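Prolyl-tRNA synthetase (Giardia lamblia ATCC 50803, PDB 3IAL) probably catalyses the ATP-dependent attachment of L-proline to tRNA(Pro), releasing AMP and diphosphate, and is captured here with prolyl-adenylate bound. Local coordinates at residues R461-T467 with A508-C514. Residue numbers count along the deposited sequence, not the author numbering.
Sequences RFPFYTT and AVCYMYC
Strands 461-464 and 510-514 run antiparallel, their axes 4.3 Å and 137° apart. Phe462 and Met512 form a hydrogen-bonded pair: Phe462 N to Met512 O is 3.0 Å, Met512 N to Phe462 O 2.8 Å. Phe464 pairs likewise with Cys510 (Phe464 N to Cys510 O 2.8 Å). Val509 and Cys510 both face Phe464, a classic beta bulge; Phe464 O accepts from Val509 N (3.0 Å) and weakly from Cys510 N (3.4 Å). Arg461 opposite Tyr513 and Pro463 opposite Tyr511 are non-hydrogen-bonded pairs on one face. In this C-terminal domain, strand 485-489 flanks 510-515 on its other edge. Arg461 is extended through chi3 (ttt); chi4 near -90° turns its guanidinium flat onto Tyr511 (m). Arg461 CZ lies 4.0 Å from the Tyr511 ring centroid (cation-pi), Arg461 CG 4.0 Å from that of Tyr513 (CH-pi). Arg461 NE bonds weakly to Tyr513 OH (3.1 Å). Glu493 hydrogen-bonds Tyr513 OH and salt-bridges Arg461 NH2; Asn442 hydrogen-bonds Arg461 NH1. Contacts on the other face, Cys510 included, are mainly apolar. Phe462 (p) lays its ring over Met512 CB, 3.9 Å from the centroid. Phe464 (t) brings CD2 to 3.5 Å from CG of Met512 (mmt). Ile449 packs against Phe462.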
loop_
_atom_site.group_PDB
_atom_site.type_symbol
_atom_site.label_atom_id
_atom_site.label_comp_id
_atom_site.label_asym_id
_atom_site.label_seq_id
_atom_site.Cartn_x
_atom_site.Cartn_y
_atom_site.Cartn_z
ATOM N N ARG B 461 6.318 34.462 -17.280
ATOM C CA ARG B 461 4.907 34.817 -17.282
ATOM C C ARG B 461 4.704 36.018 -18.195
ATOM O O ARG B 461 5.448 36.983 -18.123
ATOM C CB ARG B 461 4.471 35.147 -15.860
ATOM C CG ARG B 461 2.987 35.402 -15.675
ATOM C CD ARG B 461 2.714 35.659 -14.216
ATOM N NE ARG B 461 1.325 36.027 -13.942
ATOM C CZ ARG B 461 0.849 37.273 -13.933
ATOM N NH1 ARG B 461 1.633 38.309 -14.215
ATOM N NH2 ARG B 461 -0.435 37.486 -13.651
ATOM N N PHE B 462 3.715 35.947 -19.074
ATOM C CA PHE B 462 3.518 36.996 -20.068
ATOM C C PHE B 462 2.070 37.074 -20.530
ATOM O O PHE B 462 1.417 36.042 -20.708
ATOM C CB PHE B 462 4.449 36.785 -21.272
ATOM C CG PHE B 462 4.236 35.478 -22.012
ATOM C CD1 PHE B 462 3.455 35.430 -23.159
ATOM C CD2 PHE B 462 4.857 34.316 -21.592
ATOM C CE1 PHE B 462 3.273 34.237 -23.855
ATOM C CE2 PHE B 462 4.686 33.120 -22.287
ATOM C CZ PHE B 462 3.894 33.081 -23.417
ATOM N N PRO B 463 1.559 38.304 -20.724
ATOM C CA PRO B 463 0.215 38.413 -21.293
ATOM C C PRO B 463 0.216 37.869 -22.723
ATOM O O PRO B 463 1.211 38.028 -23.446
ATOM C CB PRO B 463 -0.092 39.917 -21.254
ATOM C CG PRO B 463 1.221 40.601 -21.032
ATOM C CD PRO B 463 2.186 39.612 -20.463
ATOM N N PHE B 464 -0.878 37.224 -23.108
ATOM C CA PHE B 464 -0.950 36.514 -24.377
ATOM C C PHE B 464 -2.365 36.611 -24.943
ATOM O O PHE B 464 -3.335 36.653 -24.188
ATOM C CB PHE B 464 -0.530 35.054 -24.154
ATOM C CG PHE B 464 -0.341 34.262 -25.414
ATOM C CD1 PHE B 464 0.625 34.615 -26.341
ATOM C CD2 PHE B 464 -1.107 33.126 -25.650
ATOM C CE1 PHE B 464 0.810 33.859 -27.504
ATOM C CE2 PHE B 464 -0.936 32.372 -26.794
ATOM C CZ PHE B 464 0.025 32.739 -27.728
ATOM N N TYR B 465 -2.469 36.621 -26.269
ATOM C CA TYR B 465 -3.713 36.984 -26.958
ATOM C C TYR B 465 -4.795 35.891 -27.060
ATOM O O TYR B 465 -5.928 36.195 -27.422
ATOM C CB TYR B 465 -3.387 37.512 -28.363
ATOM C CG TYR B 465 -3.184 36.434 -29.404
ATOM C CD1 TYR B 465 -4.234 36.046 -30.242
ATOM C CD2 TYR B 465 -1.958 35.800 -29.548
ATOM C CE1 TYR B 465 -4.060 35.064 -31.194
ATOM C CE2 TYR B 465 -1.777 34.812 -30.494
ATOM C CZ TYR B 465 -2.832 34.452 -31.319
ATOM O OH TYR B 465 -2.663 33.465 -32.260
ATOM N N THR B 466 -4.459 34.636 -26.767
ATOM C CA THR B 466 -5.420 33.548 -26.918
ATOM C C THR B 466 -5.122 32.335 -26.030
ATOM O O THR B 466 -3.976 32.060 -25.685
ATOM C CB THR B 466 -5.474 33.059 -28.380
ATOM O OG1 THR B 466 -6.539 32.120 -28.526
ATOM C CG2 THR B 466 -4.153 32.385 -28.790
ATOM N N THR B 467 -6.173 31.614 -25.665
ATOM C CA THR B 467 -6.033 30.334 -24.987
ATOM C C THR B 467 -6.452 29.215 -25.926
ATOM O O THR B 467 -6.530 28.061 -25.516
ATOM C CB THR B 467 -6.904 30.270 -23.721
ATOM O OG1 THR B 467 -8.294 30.305 -24.088
ATOM C CG2 THR B 467 -6.574 31.422 -22.794
ATOM N N ALA B 508 -4.618 41.277 -24.875
ATOM C CA ALA B 508 -4.336 40.112 -24.041
ATOM C C ALA B 508 -5.621 39.585 -23.411
ATOM O O ALA B 508 -6.442 40.365 -22.925
ATOM C CB ALA B 508 -3.321 40.458 -22.959
ATOM N N VAL B 509 -5.788 38.263 -23.427
ATOM C CA VAL B 509 -6.919 37.607 -22.754
ATOM C C VAL B 509 -6.491 36.729 -21.569
ATOM O O VAL B 509 -7.342 36.205 -20.866
ATOM C CB VAL B 509 -7.746 36.736 -23.735
ATOM C CG1 VAL B 509 -8.259 37.574 -24.888
ATOM C CG2 VAL B 509 -6.918 35.558 -24.256
ATOM N N CYS B 510 -5.185 36.566 -21.353
ATOM C CA CYS B 510 -4.671 35.729 -20.261
ATOM C C CYS B 510 -3.182 35.979 -20.049
ATOM O O CYS B 510 -2.540 36.649 -20.866
ATOM C CB CYS B 510 -4.871 34.245 -20.585
ATOM S SG CYS B 510 -3.835 33.648 -21.975
ATOM N N TYR B 511 -2.642 35.435 -18.958
ATOM C CA TYR B 511 -1.192 35.358 -18.762
ATOM C C TYR B 511 -0.748 33.915 -18.967
ATOM O O TYR B 511 -1.135 33.021 -18.211
ATOM C CB TYR B 511 -0.783 35.832 -17.367
ATOM C CG TYR B 511 -1.268 37.218 -17.043
ATOM C CD1 TYR B 511 -0.597 38.343 -17.513
ATOM C CD2 TYR B 511 -2.408 37.407 -16.270
ATOM C CE1 TYR B 511 -1.055 39.626 -17.223
ATOM C CE2 TYR B 511 -2.869 38.674 -15.969
ATOM C CZ TYR B 511 -2.194 39.779 -16.447
ATOM O OH TYR B 511 -2.667 41.027 -16.141
ATOM N N MET B 512 0.047 33.687 -20.003
ATOM C CA MET B 512 0.615 32.373 -20.235
ATOM C C MET B 512 1.888 32.234 -19.420
ATOM O O MET B 512 2.509 33.238 -19.037
ATOM C CB MET B 512 0.908 32.139 -21.719
ATOM C CG MET B 512 -0.314 31.778 -22.534
ATOM S SD MET B 512 -1.104 30.260 -21.954
ATOM C CE MET B 512 -2.285 29.975 -23.266
ATOM N N TYR B 513 2.241 30.979 -19.144
ATOM C CA TYR B 513 3.486 30.620 -18.490
ATOM C C TYR B 513 4.284 29.699 -19.392
ATOM O O TYR B 513 3.782 28.661 -19.850
ATOM C CB TYR B 513 3.225 29.902 -17.173
ATOM C CG TYR B 513 2.639 30.766 -16.085
ATOM C CD1 TYR B 513 3.428 31.237 -15.049
ATOM C CD2 TYR B 513 1.288 31.081 -16.077
ATOM C CE1 TYR B 513 2.894 32.012 -14.037
ATOM C CE2 TYR B 513 0.741 31.856 -15.072
ATOM C CZ TYR B 513 1.546 32.311 -14.048
ATOM O OH TYR B 513 1.014 33.087 -13.048
ATOM N N CYS B 514 5.542 30.071 -19.612
ATOM C CA CYS B 514 6.438 29.332 -20.476
ATOM C C CYS B 514 7.590 28.814 -19.619
ATOM O O CYS B 514 8.010 29.490 -18.676
ATOM C CB CYS B 514 6.949 30.267 -21.584
ATOM S SG CYS B 514 8.477 29.797 -22.346
#